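Long-range contacts in glutathione S-transferase enzyme with thioredoxin-like domain (Xenorhabdus nematophila, PDB 4L8E), which binds glutathione and probably conjugates it to electrophilic substrates, or uses it in related thiol chemistry, as other glutathione S-transferases do: residues E47-P52 against N108-F113; K169-Q174 against P211-W216. All coordinates share one frame; numbering follows the deposited sequence.

Contact 1. Residues E47-P52 against N108-F113; sequences EEVGLP and NKTGRF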
loop_
_atom_site.group_PDB
_atom_site.type_symbol
_atom_site.label_atom_id
_atom_site.label_comp_id
_atom_site.label_asym_id
_atom_site.label_seq_id
_atom_site.Cartn_x
_atom_site.Cartn_y
_atom_site.Cartn_z
ATOM N N GLU A 47 -21.360 2.285 4.266
ATOM C CA GLU A 47 -22.509 1.690 4.929
ATOM C C GLU A 47 -22.410 1.752 6.472
ATOM O O GLU A 47 -23.425 1.916 7.156
ATOM C CB GLU A 47 -22.713 0.255 4.473
ATOM C CG GLU A 47 -23.198 0.121 3.016
ATOM C CD GLU A 47 -24.586 0.698 2.754
ATOM O OE1 GLU A 47 -25.445 0.679 3.661
ATOM O OE2 GLU A 47 -24.828 1.120 1.593
ATOM N N GLU A 48 -21.192 1.621 6.998
ATOM C CA GLU A 48 -20.968 1.783 8.441
ATOM C C GLU A 48 -21.299 3.203 8.911
ATOM O O GLU A 48 -21.923 3.392 9.959
ATOM C CB GLU A 48 -19.513 1.461 8.810
ATOM C CG GLU A 48 -19.118 0.012 8.669
ATOM C CD GLU A 48 -19.635 -0.900 9.789
ATOM O OE1 GLU A 48 -20.331 -0.446 10.740
ATOM O OE2 GLU A 48 -19.338 -2.115 9.707
ATOM N N VAL A 49 -20.903 4.204 8.134
ATOM C CA VAL A 49 -21.100 5.582 8.557
ATOM C C VAL A 49 -22.489 6.098 8.189
ATOM O O VAL A 49 -23.033 6.953 8.873
ATOM C CB VAL A 49 -20.025 6.501 7.956
ATOM C CG1 VAL A 49 -20.342 7.948 8.249
ATOM C CG2 VAL A 49 -18.681 6.140 8.504
ATOM N N GLY A 50 -23.061 5.563 7.113
ATOM C CA GLY A 50 -24.341 6.060 6.615
ATOM C C GLY A 50 -24.190 7.333 5.807
ATOM O O GLY A 50 -25.106 8.168 5.762
ATOM N N LEU A 51 -23.030 7.488 5.176
ATOM C CA LEU A 51 -22.753 8.657 4.356
ATOM C C LEU A 51 -23.399 8.423 2.999
ATOM O O LEU A 51 -23.164 7.387 2.383
ATOM C CB LEU A 51 -21.234 8.795 4.192
ATOM C CG LEU A 51 -20.637 10.140 3.829
ATOM C CD1 LEU A 51 -20.957 11.185 4.883
ATOM C CD2 LEU A 51 -19.134 9.967 3.671
ATOM N N PRO A 52 -24.230 9.367 2.530
ATOM C CA PRO A 52 -24.831 9.138 1.209
ATOM C C PRO A 52 -23.811 9.026 0.100
ATOM O O PRO A 52 -22.824 9.781 0.068
ATOM C CB PRO A 52 -25.701 10.380 0.992
ATOM C CG PRO A 52 -25.889 10.983 2.319
ATOM C CD PRO A 52 -24.677 10.636 3.126
ATOM N N ASN A 108 -10.862 10.505 7.963
ATOM C CA ASN A 108 -10.535 11.847 8.443
ATOM C C ASN A 108 -11.702 12.801 8.324
ATOM O O ASN A 108 -11.975 13.580 9.223
ATOM C CB ASN A 108 -9.327 12.429 7.698
ATOM C CG ASN A 108 -8.025 11.779 8.092
ATOM O OD1 ASN A 108 -7.930 11.156 9.145
ATOM N ND2 ASN A 108 -6.992 11.942 7.260
ATOM N N LYS A 109 -12.415 12.724 7.210
ATOM C CA LYS A 109 -13.558 13.602 6.970
ATOM C C LYS A 109 -14.688 13.369 7.977
ATOM O O LYS A 109 -15.253 14.318 8.504
ATOM C CB LYS A 109 -14.086 13.408 5.554
ATOM C CG LYS A 109 -15.154 14.429 5.204
ATOM C CD LYS A 109 -15.536 14.405 3.745
ATOM C CE LYS A 109 -16.373 15.654 3.433
ATOM N NZ LYS A 109 -17.207 15.451 2.273
ATOM N N THR A 110 -14.964 12.107 8.284
ATOM C CA THR A 110 -16.084 11.745 9.153
ATOM C C THR A 110 -15.705 11.616 10.626
ATOM O O THR A 110 -16.582 11.635 11.485
ATOM C CB THR A 110 -16.672 10.403 8.756
ATOM O OG1 THR A 110 -15.667 9.385 8.915
ATOM C CG2 THR A 110 -17.156 10.432 7.293
ATOM N N GLY A 111 -14.414 11.452 10.896
ATOM C CA GLY A 111 -13.920 11.188 12.237
ATOM C C GLY A 111 -14.252 9.788 12.749
ATOM O O GLY A 111 -14.207 9.548 13.957
ATOM N N ARG A 112 -14.564 8.872 11.828
ATOM C CA ARG A 112 -14.965 7.504 12.161
ATOM C C ARG A 112 -13.966 6.465 11.680
ATOM O O ARG A 112 -13.350 6.622 10.650
ATOM C CB ARG A 112 -16.343 7.191 11.543
ATOM C CG ARG A 112 -17.426 8.208 11.871
ATOM C CD ARG A 112 -17.986 8.035 13.253
ATOM N NE ARG A 112 -18.189 6.636 13.610
ATOM C CZ ARG A 112 -19.272 5.917 13.332
ATOM N NH1 ARG A 112 -19.323 4.649 13.722
ATOM N NH2 ARG A 112 -20.299 6.448 12.677
ATOM N N PHE A 113 -13.843 5.388 12.453
ATOM C CA PHE A 113 -13.086 4.188 12.082
ATOM C C PHE A 113 -11.578 4.393 11.953
ATOM O O PHE A 113 -10.878 3.614 11.311
ATOM C CB PHE A 113 -13.728 3.471 10.880
ATOM C CG PHE A 113 -15.132 3.049 11.174
ATOM C CD1 PHE A 113 -15.391 2.027 12.070
ATOM C CD2 PHE A 113 -16.202 3.744 10.637
ATOM C CE1 PHE A 113 -16.676 1.684 12.395
ATOM C CE2 PHE A 113 -17.525 3.413 10.967
ATOM C CZ PHE A 113 -17.767 2.386 11.835
#
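Val49 meets Thr110, Arg112 and Phe113 with its two methyl groups, and buries more surface here than any other residue. The methyl positions belong to one of two modelled conformers and are to that extent provisional. CG1, anti to the backbone N (chi1 172°), points at the threonine: Val49 CG1 and Thr110 CG2 approach tip to tip at 4.2 Å. The other branch serves the loop beyond. Val49 CG2 lies 3.9 Å from Phe113 CE2, in the plane of the ring and therefore at its edge, and 4.0 Å from Arg112 CB, whose side chain runs past it in the opposite direction.

Phe113 is reached from a second direction by Glu48. Glu48 CB comes to 3.5 Å from Phe113 CE2, the two side chains crossing at about a right angle, with carboxylate and ring planes 58° apart. CB makes the closest approach to the ring, while OE2 is in a salt bridge with Arg223. Thr110 CG2 also touches Leu51 CD2 at 4.2 Å. Its hydroxyl turns back to its own chain, accepting from Arg112 N at 3.2 Å in an ST turn and bonding to Leu106 O.

The contact thus joins the C-terminal ends of helices 37-49 and 99-110, each left through a glycine of positive phi, Gly50 and Gly111, in the thioredoxin-like domain. With the closest approaches made between carbons, and the polar ends of Glu48 and Thr110 bonded to other partners, its cohesion is essentially apolar packing at the protein surface.

Contact 2. Residues K169-Q174 against P211-W216; sequences KVLNTQ and PAVKKW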
loop_
_atom_site.group_PDB
_atom_site.type_symbol
_atom_site.label_atom_id
_atom_site.label_comp_id
_atom_site.label_asym_id
_atom_site.label_seq_id
_atom_site.Cartn_x
_atom_site.Cartn_y
_atom_site.Cartn_z
ATOM N N LYS A 169 -0.856 -16.215 8.370
ATOM C CA LYS A 169 -0.189 -16.487 9.646
ATOM C C LYS A 169 0.116 -15.177 10.386
ATOM O O LYS A 169 -0.120 -15.071 11.590
ATOM C CB LYS A 169 1.088 -17.286 9.424
ATOM C CG LYS A 169 1.856 -17.550 10.693
ATOM C CD LYS A 169 3.177 -18.271 10.392
ATOM C CE LYS A 169 3.808 -18.825 11.656
ATOM N NZ LYS A 169 5.203 -19.284 11.411
ATOM N N VAL A 170 0.587 -14.172 9.658
ATOM C CA VAL A 170 0.821 -12.848 10.240
ATOM C C VAL A 170 -0.503 -12.301 10.790
ATOM O O VAL A 170 -0.567 -11.778 11.909
ATOM C CB VAL A 170 1.439 -11.899 9.193
ATOM C CG1 VAL A 170 1.386 -10.439 9.662
ATOM C CG2 VAL A 170 2.904 -12.296 8.897
ATOM N N LEU A 171 -1.541 -12.378 9.972
ATOM C CA LEU A 171 -2.848 -11.880 10.376
ATOM C C LEU A 171 -3.343 -12.603 11.629
ATOM O O LEU A 171 -3.796 -11.975 12.613
ATOM C CB LEU A 171 -3.826 -12.038 9.210
ATOM C CG LEU A 171 -5.263 -11.556 9.425
ATOM C CD1 LEU A 171 -5.254 -10.072 9.679
ATOM C CD2 LEU A 171 -6.133 -11.922 8.249
ATOM N N ASN A 172 -3.240 -13.921 11.625
ATOM C CA ASN A 172 -3.732 -14.712 12.745
ATOM C C ASN A 172 -2.964 -14.377 14.025
ATOM O O ASN A 172 -3.531 -14.289 15.111
ATOM C CB ASN A 172 -3.565 -16.191 12.446
ATOM C CG ASN A 172 -4.281 -17.064 13.432
ATOM O OD1 ASN A 172 -5.505 -17.217 13.369
ATOM N ND2 ASN A 172 -3.520 -17.688 14.342
ATOM N N THR A 173 -1.655 -14.228 13.886
ATOM C CA THR A 173 -0.808 -13.908 15.031
ATOM C C THR A 173 -1.246 -12.585 15.672
ATOM O O THR A 173 -1.323 -12.488 16.894
ATOM C CB THR A 173 0.674 -13.923 14.624
ATOM O OG1 THR A 173 1.048 -15.275 14.345
ATOM C CG2 THR A 173 1.564 -13.383 15.731
ATOM N N GLN A 174 -1.545 -11.571 14.863
ATOM C CA GLN A 174 -2.002 -10.313 15.433
ATOM C C GLN A 174 -3.380 -10.447 16.078
ATOM O O GLN A 174 -3.629 -9.870 17.142
ATOM C CB GLN A 174 -1.990 -9.205 14.383
ATOM C CG GLN A 174 -2.379 -7.829 14.929
ATOM C CD GLN A 174 -1.506 -7.370 16.083
ATOM O OE1 GLN A 174 -0.293 -7.387 15.981
ATOM N NE2 GLN A 174 -2.127 -6.957 17.194
ATOM N N PRO A 211 -7.285 -20.000 13.313
ATOM C CA PRO A 211 -8.544 -19.946 14.073
ATOM C C PRO A 211 -8.927 -18.529 14.506
ATOM O O PRO A 211 -10.129 -18.238 14.567
ATOM C CB PRO A 211 -8.291 -20.855 15.278
ATOM C CG PRO A 211 -6.835 -21.082 15.326
ATOM C CD PRO A 211 -6.265 -20.838 13.973
ATOM N N ALA A 212 -7.947 -17.667 14.792
ATOM C CA ALA A 212 -8.259 -16.295 15.148
ATOM C C ALA A 212 -8.811 -15.537 13.963
ATOM O O ALA A 212 -9.693 -14.700 14.123
ATOM C CB ALA A 212 -7.042 -15.576 15.707
ATOM N N VAL A 213 -8.285 -15.811 12.772
ATOM C CA VAL A 213 -8.827 -15.197 11.553
ATOM C C VAL A 213 -10.274 -15.659 11.341
ATOM O O VAL A 213 -11.154 -14.847 11.009
ATOM C CB VAL A 213 -7.981 -15.539 10.290
ATOM C CG1 VAL A 213 -8.584 -14.884 9.039
ATOM C CG2 VAL A 213 -6.529 -15.062 10.454
ATOM N N LYS A 214 -10.514 -16.953 11.525
ATOM C CA LYS A 214 -11.858 -17.510 11.379
ATOM C C LYS A 214 -12.852 -16.809 12.317
ATOM O O LYS A 214 -13.946 -16.416 11.901
ATOM C CB LYS A 214 -11.858 -19.023 11.634
ATOM C CG LYS A 214 -13.212 -19.659 11.411
ATOM C CD LYS A 214 -13.211 -21.153 11.622
ATOM C CE LYS A 214 -14.613 -21.743 11.411
ATOM N NZ LYS A 214 -14.548 -23.216 11.375
ATOM N N LYS A 215 -12.495 -16.663 13.588
ATOM C CA LYS A 215 -13.411 -15.987 14.518
ATOM C C LYS A 215 -13.637 -14.525 14.155
ATOM O O LYS A 215 -14.754 -14.015 14.272
ATOM C CB LYS A 215 -12.951 -16.122 15.976
ATOM C CG LYS A 215 -12.981 -17.541 16.513
ATOM C CD LYS A 215 -12.835 -17.549 18.023
ATOM C CE LYS A 215 -12.808 -18.966 18.600
ATOM N NZ LYS A 215 -11.639 -19.779 18.119
ATOM N N TRP A 216 -12.582 -13.840 13.701
ATOM C CA TRP A 216 -12.678 -12.435 13.313
ATOM C C TRP A 216 -13.556 -12.286 12.060
ATOM O O TRP A 216 -14.380 -11.376 11.991
ATOM C CB TRP A 216 -11.255 -11.894 13.157
ATOM C CG TRP A 216 -11.062 -10.564 12.535
ATOM C CD1 TRP A 216 -10.958 -9.362 13.173
ATOM C CD2 TRP A 216 -10.862 -10.302 11.145
ATOM N NE1 TRP A 216 -10.725 -8.366 12.263
ATOM C CE2 TRP A 216 -10.661 -8.919 11.008
ATOM C CE3 TRP A 216 -10.836 -11.108 10.000
ATOM C CZ2 TRP A 216 -10.466 -8.315 9.766
ATOM C CZ3 TRP A 216 -10.632 -10.500 8.768
ATOM C CH2 TRP A 216 -10.444 -9.125 8.666
#
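Asn172 OD1, on the flank of helix 154-175, accepts from the backbone N-H groups of Ala212 and Val213 in the first turn of helix 211-221, a helix-to-helix junction within the all-helical C-terminal domain of the glutathione S-transferase fold. The two short axes approach to 8.0 Å and cross at 74°, a steep angle that sets the start of one helix against the side of the other. Extension of the asparagine makes the bond possible: with CG anti to the backbone N (chi1 -169°), the amide is carried out to N-H groups that, in a first turn, lack an intrahelical acceptor. Val213 N donates to Asn172 OD1 at 3.2 Å, tilted 20° from the carbonyl plane; Ala212 N gives the same oxygen a weak, more bent bond. The buried acceptor thus receives one sound bond and one weak one, and its partial negative charge probably suits the positive end of the helix dipole.

Beside this polar link, Val213 spreads its methyls over two neighbours. CG2, next to its own backbone N, lies against the asparagine backbone, 3.6 Å from Asn172 CA. Leu171 crosses the valine at about a right angle; it also touches Trp130 of helix 118-145 and Val193 of helix 188-197. The terminal methyl Leu171 CD2 sits in the fork of the valine, 3.9 Å from both Val213 CG1 and Val213 CG2.

Overall arrangement
The two contacts sit in different domains and follow one another along the chain, contact 1 closing before contact 2 opens. Their centres are 26 Å apart and their nearest atoms about 11 Å, without touching. Contact 1 is apolar and lies at the surface; contact 2 is buried and uses side-chain-to-backbone hydrogen bonding. Each involves helix ends, C-terminal in 47-52 and 108-113, N-terminal in 211-216. No residue of either contact belongs to a glutathione pocket. In contact 2, the side chain of Val213 is about 14 Å from a bound glutathione. Helix 37-49, which ends in contact 1, carries pocket residues Pro37, Asn38, Tyr40 and Lys41 near its start, while Trp216 of 211-216 packs on helix 188-197, home of pocket residue Trp196.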